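Local coordinates for protein sgbp-b (Bacteroides uniformis, PDB 7K44) that probably binds xyloglucan at the bacterial cell surface as part of a polysaccharide utilization system, at residues V142-G146 against Q147-D151; I155-N159 against R160-L164; C334-L338 against S339-D343. All coordinates share one frame; numbering follows the deposited sequence. Where two conformers were deposited one is given.

Interaction 1: V142-G146 against Q147-D151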
loop_
_atom_site.group_PDB
_atom_site.type_symbol
_atom_site.label_atom_id
_atom_site.label_comp_id
_atom_site.label_asym_id
_atom_site.label_seq_id
_atom_site.Cartn_x
_atom_site.Cartn_y
_atom_site.Cartn_z
ATOM N N VAL A 142 7.355 -3.050 -0.077
ATOM C CA VAL A 142 5.902 -3.028 -0.033
ATOM C C VAL A 142 5.510 -2.257 1.217
ATOM O O VAL A 142 6.154 -2.404 2.259
ATOM C CB VAL A 142 5.371 -4.473 0.051
ATOM C CG1 VAL A 142 3.856 -4.478 -0.007
ATOM C CG2 VAL A 142 5.978 -5.353 -1.036
ATOM N N THR A 143 4.490 -1.420 1.115
ATOM C CA THR A 143 3.970 -0.672 2.252
ATOM C C THR A 143 2.547 -1.125 2.536
ATOM O O THR A 143 1.756 -1.331 1.611
ATOM C CB THR A 143 4.001 0.834 1.972
ATOM O OG1 THR A 143 5.341 1.218 1.648
ATOM C CG2 THR A 143 3.566 1.624 3.205
ATOM N N VAL A 144 2.220 -1.296 3.822
ATOM C CA VAL A 144 0.880 -1.711 4.235
ATOM C C VAL A 144 0.378 -0.724 5.277
ATOM O O VAL A 144 1.119 -0.374 6.200
ATOM C CB VAL A 144 0.887 -3.140 4.819
ATOM C CG1 VAL A 144 -0.535 -3.590 5.156
ATOM C CG2 VAL A 144 1.529 -4.121 3.844
ATOM N N LEU A 145 -0.857 -0.256 5.113
ATOM C CA LEU A 145 -1.527 0.582 6.102
ATOM C C LEU A 145 -2.572 -0.247 6.829
ATOM O O LEU A 145 -3.251 -1.081 6.225
ATOM C CB LEU A 145 -2.245 1.768 5.453
ATOM C CG LEU A 145 -1.426 2.750 4.619
ATOM C CD1 LEU A 145 -2.238 3.997 4.338
ATOM C CD2 LEU A 145 -0.162 3.104 5.345
ATOM N N GLY A 146 -2.706 -0.016 8.133
ATOM C CA GLY A 146 -3.700 -0.745 8.888
ATOM C C GLY A 146 -3.691 -0.318 10.335
ATOM O O GLY A 146 -3.328 0.819 10.636
ATOM N N GLN A 147 -4.090 -1.210 11.237
ATOM C CA GLN A 147 -4.116 -0.890 12.660
ATOM C C GLN A 147 -3.630 -2.093 13.445
ATOM O O GLN A 147 -3.812 -3.240 13.026
ATOM C CB GLN A 147 -5.529 -0.524 13.142
ATOM C CG GLN A 147 -6.131 0.712 12.479
ATOM C CD GLN A 147 -5.405 1.993 12.852
ATOM O OE1 GLN A 147 -4.772 2.076 13.900
ATOM N NE2 GLN A 147 -5.503 3.000 11.993
ATOM N N ASN A 148 -3.014 -1.815 14.599
ATOM C CA ASN A 148 -2.647 -2.846 15.572
ATOM C C ASN A 148 -1.594 -3.824 15.048
ATOM O O ASN A 148 -1.710 -5.043 15.203
ATOM C CB ASN A 148 -3.881 -3.548 16.131
ATOM C CG ASN A 148 -4.782 -2.583 16.847
ATOM O OD1 ASN A 148 -4.375 -1.973 17.835
ATOM N ND2 ASN A 148 -5.980 -2.384 16.323
ATOM N N PHE A 149 -0.537 -3.270 14.450
ATOM C CA PHE A 149 0.588 -4.038 13.928
ATOM C C PHE A 149 1.654 -4.364 14.988
ATOM O O PHE A 149 2.787 -4.711 14.639
ATOM C CB PHE A 149 1.239 -3.294 12.753
ATOM C CG PHE A 149 0.392 -3.224 11.499
ATOM C CD1 PHE A 149 -0.640 -4.119 11.266
ATOM C CD2 PHE A 149 0.655 -2.250 10.543
ATOM C CE1 PHE A 149 -1.400 -4.042 10.104
ATOM C CE2 PHE A 149 -0.094 -2.168 9.372
ATOM C CZ PHE A 149 -1.124 -3.064 9.150
ATOM N N MET A 150 1.325 -4.258 16.267
ATOM C CA MET A 150 2.268 -4.576 17.328
ATOM C C MET A 150 2.509 -6.081 17.407
ATOM O O MET A 150 1.622 -6.889 17.128
ATOM C CB MET A 150 1.652 -4.141 18.653
ATOM C CG MET A 150 0.201 -4.628 18.763
ATOM S SD MET A 150 -0.926 -3.576 19.668
ATOM C CE MET A 150 -1.028 -2.159 18.597
ATOM N N ASP A 151 3.723 -6.458 17.808
ATOM C CA ASP A 151 4.078 -7.854 18.083
ATOM C C ASP A 151 3.829 -8.746 16.867
ATOM O O ASP A 151 3.100 -9.739 16.923
ATOM C CB ASP A 151 3.361 -8.385 19.328
ATOM C CG ASP A 151 3.621 -7.539 20.549
ATOM O OD1 ASP A 151 4.778 -7.101 20.735
ATOM O OD2 ASP A 151 2.669 -7.306 21.316
#
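F149 folds back from the loop onto the strand that has just ended, so its ring lies against V144, L145 and G146, three to five residues earlier. Between strand and ring the chain passes through a left-handed backbone conformation at N148, with phi and psi of 65° and 47°. From CB, with CG anti to its own carbonyl carbon (chi1 -69°), the ring heads back toward the strand, and contact is made by its far end. CE1 only grazes the backbone, 4.2 Å from G146 CA. On the other flank of the rim, CE2 is 3.6 Å from G146 N, and V144 O approaches the ring edge near its plane. At the tip, CZ reaches deepest, 3.5 Å from G146 CA, while the carbonyl carbon of G146 lies over one face. A beta carbon built onto G146 would fall 2.5 Å from F149 CZ, which shows that the ring occupies the space a side chain would need. CZ also meets V144 CG1 at 4.1 Å, the two side chains crossing at about a right angle. The setting is the immunoglobulin-like beta sandwich of an IPT/TIG domain: beyond the two segments the ring packs on L176 of the sheet containing strand 141-147 and on I192 of the facing sheet, and V144 likewise touches I192 and I128. The CB of Q147 points away from residues 142-146, and its bent chain curls beside the preceding peptide, with CG 3.4 Å from G146 O. Its NE2 is equally near that oxygen, but the poor angle rules out a hydrogen bond.

Interaction 2: I155-N159 against R160-L164; sequences ITMGN and RSVDL
M157 and R160 close a beta hairpin through a type II' turn, with G158 and N159 at its corner. G158 has a positive phi, which favours glycine. The two bonds of the M157-R160 pair differ: M157 N, 2.9 Å from R160 O, is only modestly tilted from that carbonyl's plane, whereas R160 N stands well above the carbonyl plane of M157. Beyond them V162 N gives I155 O an almost straight bond of 2.8 Å, aligned with the carbonyl. On one face of the hairpin, T156 CG2 lies 3.8 Å from S161 OG; on the other, M157 and R160 cross at about a right angle, M157 CG, set between its backbone N and carbonyl carbon, packing on R160 CB at 3.8 Å. R160 turns sharply at chi2 (-80°) and runs alongside N159, the guanidinium plane 38° from that of the amide. NE is held by A183 O, outside the hairpin. Replacing R160 by an alanine is likely to leave A183 O without this donor and the N159 amide without the flat group beside it. Nearer the strand's start, I155 CG2 packs on V162 CG2 at 3.7 Å, and V167 and F178 also touch this pair. S161 OG stands anti to the backbone N (chi1 -167°), within reach of a bridging water. That water accepts from S161 OG at 2.8 Å and from I155 N, and donates to V162 O at 2.8 Å.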
loop_
_atom_site.group_PDB
_atom_site.type_symbol
_atom_site.label_atom_id
_atom_site.label_comp_id
_atom_site.label_asym_id
_atom_site.label_seq_id
_atom_site.Cartn_x
_atom_site.Cartn_y
_atom_site.Cartn_z
ATOM N N ILE A 155 4.502 -12.312 8.199
ATOM C CA ILE A 155 3.819 -11.743 7.045
ATOM C C ILE A 155 3.937 -12.764 5.925
ATOM O O ILE A 155 5.050 -13.152 5.547
ATOM C CB ILE A 155 4.416 -10.389 6.631
ATOM C CG1 ILE A 155 4.408 -9.423 7.818
ATOM C CG2 ILE A 155 3.629 -9.811 5.452
ATOM C CD1 ILE A 155 4.968 -8.057 7.511
ATOM N N THR A 156 2.795 -13.222 5.418
ATOM C CA THR A 156 2.765 -14.351 4.504
ATOM C C THR A 156 1.900 -14.033 3.289
ATOM O O THR A 156 1.026 -13.158 3.316
ATOM C CB THR A 156 2.232 -15.612 5.196
ATOM O OG1 THR A 156 0.886 -15.383 5.630
ATOM C CG2 THR A 156 3.091 -15.950 6.414
ATOM N N MET A 157 2.155 -14.784 2.221
ATOM C CA MET A 157 1.407 -14.642 0.972
ATOM C C MET A 157 1.448 -16.011 0.301
ATOM O O MET A 157 2.469 -16.391 -0.274
ATOM C CB MET A 157 2.035 -13.574 0.088
ATOM C CG MET A 157 3.549 -13.535 0.179
ATOM S SD MET A 157 4.274 -12.072 -0.573
ATOM C CE MET A 157 3.612 -10.768 0.450
ATOM N N GLY A 158 0.346 -16.743 0.384
ATOM C CA GLY A 158 0.382 -18.100 -0.135
ATOM C C GLY A 158 1.399 -18.913 0.646
ATOM O O GLY A 158 1.414 -18.907 1.882
ATOM N N ASN A 159 2.286 -19.600 -0.073
ATOM C CA ASN A 159 3.332 -20.397 0.554
ATOM C C ASN A 159 4.650 -19.640 0.709
ATOM O O ASN A 159 5.703 -20.269 0.852
ATOM C CB ASN A 159 3.542 -21.696 -0.222
ATOM C CG ASN A 159 4.079 -21.452 -1.613
ATOM O OD1 ASN A 159 3.908 -20.368 -2.176
ATOM N ND2 ASN A 159 4.737 -22.459 -2.179
ATOM N N ARG A 160 4.621 -18.309 0.696
ATOM C CA ARG A 160 5.808 -17.488 0.902
ATOM C C ARG A 160 5.694 -16.737 2.220
ATOM O O ARG A 160 4.602 -16.328 2.618
ATOM C CB ARG A 160 5.970 -16.454 -0.218
ATOM C CG ARG A 160 5.948 -17.023 -1.620
ATOM C CD ARG A 160 7.297 -17.633 -2.005
ATOM N NE ARG A 160 7.216 -18.220 -3.337
ATOM C CZ ARG A 160 7.016 -19.511 -3.572
ATOM N NH1 ARG A 160 6.898 -20.357 -2.557
ATOM N NH2 ARG A 160 6.938 -19.957 -4.819
ATOM N N SER A 161 6.830 -16.527 2.884
ATOM C CA SER A 161 6.864 -15.797 4.145
ATOM C C SER A 161 7.953 -14.736 4.096
ATOM O O SER A 161 9.055 -14.986 3.604
ATOM C CB SER A 161 7.105 -16.743 5.336
ATOM O OG SER A 161 6.853 -16.100 6.579
ATOM N N VAL A 162 7.637 -13.558 4.623
ATOM C CA VAL A 162 8.515 -12.397 4.539
ATOM C C VAL A 162 9.669 -12.539 5.526
ATOM O O VAL A 162 9.486 -12.976 6.672
ATOM C CB VAL A 162 7.694 -11.130 4.827
ATOM C CG1 VAL A 162 8.589 -9.929 5.066
ATOM C CG2 VAL A 162 6.704 -10.872 3.695
ATOM N N ASP A 163 10.870 -12.169 5.078
ATOM C CA ASP A 163 12.031 -12.054 5.956
ATOM C C ASP A 163 11.781 -10.918 6.941
ATOM O O ASP A 163 11.764 -9.746 6.554
ATOM C CB ASP A 163 13.271 -11.776 5.105
ATOM C CG ASP A 163 14.558 -11.641 5.934
ATOM O OD1 ASP A 163 14.497 -11.558 7.180
ATOM O OD2 ASP A 163 15.646 -11.612 5.321
ATOM N N LEU A 164 11.587 -11.253 8.222
ATOM C CA LEU A 164 11.212 -10.230 9.192
ATOM C C LEU A 164 12.326 -9.221 9.454
ATOM O O LEU A 164 12.043 -8.132 9.960
ATOM C CB LEU A 164 10.706 -10.855 10.498
ATOM C CG LEU A 164 9.371 -11.609 10.415
ATOM C CD1 LEU A 164 8.976 -12.150 11.783
ATOM C CD2 LEU A 164 8.263 -10.736 9.833
HETATM O O HOH W 1 7.134 -13.734 8.014
HETATM O O HOH W 2 8.377 -20.249 0.474
#

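Interaction 3: C334-L338 against S339-D343; sequences CSIPL and SELVD
L338 O accepts two backbone N-H groups, from L341 N at 2.9 Å and, weakly, from V342 N at 3.0 Å. The second bond is strongly bent, with an angle of only 125° at the hydrogen, while L341 N comes in from above the carbonyl plane. One residue earlier, P337 O takes E340 N at 2.9 Å, again from above the plane. Side chains follow the same turn. L338 CD1 packs against V342 CG1 at 3.8 Å, and V342 CG2 rests 3.3 Å from L338 O, lying against the oxygen that its own backbone N engages. I336 meets L341 at about a right angle, CG2 to CD1 at 3.9 Å; a chi1 of -63° sets I336 CG1 beside the backbone N and leaves CG2 anti to it, toward the leucine. On the exposed side, P337 CB touches E340 CG at 4.1 Å, and the glutamate then bends at chi2, leading its carboxylate away. Successive i to i+3 bonds of this kind define a short 3-10 turn, here ending strand 331-337, which pairs with strand 283-291 of an antiparallel sheet in the xyloglucan-binding region; I336 and L338 still bond through their backbones to L285 and L283. L338, L341 and V342 are buried: L341 packs on I303 and Y313, L338 on L305 and W347, and V342 on F350 of helix 347-352. Farther out, H311 spans the turn, its NE2 bonded to S339 O and its ND1 to D343 OD1, while D343 OD2 is bonded to N308 ND2.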
loop_
_atom_site.group_PDB
_atom_site.type_symbol
_atom_site.label_atom_id
_atom_site.label_comp_id
_atom_site.label_asym_id
_atom_site.label_seq_id
_atom_site.Cartn_x
_atom_site.Cartn_y
_atom_site.Cartn_z
ATOM N N CYS A 334 -1.025 0.886 -10.779
ATOM C CA CYS A 334 -1.895 1.851 -11.436
ATOM C C CYS A 334 -3.130 1.109 -11.925
ATOM O O CYS A 334 -3.005 0.087 -12.601
ATOM C CB CYS A 334 -1.175 2.428 -12.652
ATOM S SG CYS A 334 0.365 3.347 -12.241
ATOM N N SER A 335 -4.317 1.628 -11.612
ATOM C CA SER A 335 -5.570 1.013 -12.034
ATOM C C SER A 335 -6.404 1.998 -12.845
ATOM O O SER A 335 -6.486 3.186 -12.507
ATOM C CB SER A 335 -6.404 0.507 -10.845
ATOM O OG SER A 335 -5.688 -0.429 -10.050
ATOM N N ILE A 336 -7.031 1.491 -13.903
ATOM C CA ILE A 336 -7.972 2.257 -14.718
ATOM C C ILE A 336 -9.271 1.468 -14.810
ATOM O O ILE A 336 -9.243 0.284 -15.174
ATOM C CB ILE A 336 -7.397 2.518 -16.117
ATOM C CG1 ILE A 336 -6.130 3.370 -16.006
ATOM C CG2 ILE A 336 -8.447 3.176 -17.020
ATOM C CD1 ILE A 336 -5.635 3.869 -17.305
ATOM N N PRO A 337 -10.422 2.055 -14.490
ATOM C CA PRO A 337 -11.666 1.283 -14.547
ATOM C C PRO A 337 -11.900 0.773 -15.958
ATOM O O PRO A 337 -11.779 1.519 -16.934
ATOM C CB PRO A 337 -12.735 2.304 -14.132
ATOM C CG PRO A 337 -11.980 3.334 -13.322
ATOM C CD PRO A 337 -10.641 3.433 -14.019
ATOM N N LEU A 338 -12.244 -0.510 -16.060
ATOM C CA LEU A 338 -12.444 -1.106 -17.375
ATOM C C LEU A 338 -13.620 -0.470 -18.098
ATOM O O LEU A 338 -13.634 -0.411 -19.337
ATOM C CB LEU A 338 -12.617 -2.620 -17.253
ATOM C CG LEU A 338 -12.450 -3.440 -18.530
ATOM C CD1 LEU A 338 -11.032 -3.272 -19.103
ATOM C CD2 LEU A 338 -12.756 -4.893 -18.237
ATOM N N SER A 339 -14.610 0.021 -17.347
ATOM C CA SER A 339 -15.728 0.709 -17.982
ATOM C C SER A 339 -15.323 2.029 -18.634
ATOM O O SER A 339 -16.114 2.571 -19.411
ATOM C CB SER A 339 -16.882 0.905 -16.987
ATOM O OG SER A 339 -16.508 1.769 -15.931
ATOM N N GLU A 340 -14.125 2.560 -18.341
ATOM C CA GLU A 340 -13.615 3.725 -19.055
ATOM C C GLU A 340 -12.919 3.342 -20.353
ATOM O O GLU A 340 -12.491 4.230 -21.099
ATOM C CB GLU A 340 -12.628 4.515 -18.187
ATOM C CG GLU A 340 -13.219 5.185 -16.943
ATOM C CD GLU A 340 -14.038 6.439 -17.242
ATOM O OE1 GLU A 340 -14.159 6.834 -18.420
ATOM O OE2 GLU A 340 -14.543 7.044 -16.271
ATOM N N LEU A 341 -12.784 2.047 -20.623
ATOM C CA LEU A 341 -12.025 1.568 -21.764
ATOM C C LEU A 341 -12.815 0.688 -22.712
ATOM O O LEU A 341 -12.366 0.475 -23.845
ATOM C CB LEU A 341 -10.808 0.756 -21.298
ATOM C CG LEU A 341 -9.728 1.522 -20.559
ATOM C CD1 LEU A 341 -8.793 0.548 -19.836
ATOM C CD2 LEU A 341 -8.978 2.368 -21.568
ATOM N N VAL A 342 -13.950 0.137 -22.286
ATOM C CA VAL A 342 -14.667 -0.852 -23.079
ATOM C C VAL A 342 -16.141 -0.476 -23.162
ATOM O O VAL A 342 -16.711 0.070 -22.213
ATOM C CB VAL A 342 -14.491 -2.296 -22.550
ATOM C CG1 VAL A 342 -13.002 -2.605 -22.300
ATOM C CG2 VAL A 342 -15.327 -2.537 -21.285
ATOM N N ASP A 343 -16.746 -0.769 -24.321
ATOM C CA ASP A 343 -18.171 -0.514 -24.538
ATOM C C ASP A 343 -19.043 -1.600 -23.928
ATOM O O ASP A 343 -20.209 -1.342 -23.598
ATOM C CB ASP A 343 -18.472 -0.501 -26.040
ATOM C CG ASP A 343 -18.154 0.825 -26.697
ATOM O OD1 ASP A 343 -18.383 1.878 -26.066
ATOM O OD2 ASP A 343 -17.688 0.812 -27.859
#

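How the interactions relate
From the N terminus, interaction 1 comes first, where strand 141-147 runs into the loop leading to strand 152-157 and so passes from one sheet of the IPT/TIG sandwich to the other. Interaction 2 follows on that second strand and closes its hairpin with strand 160-161. The centres lie about 15 Å apart, and L176, which touches both F149 and I155, is a shared neighbour. Interaction 3 comes much later, where strand 331-337 turns toward helix 347-352 in the xyloglucan-binding region, its centre about 30 Å from that of interaction 1. All three are in series; none nests or crosses. F322, from that later region, packs on T143 and L145.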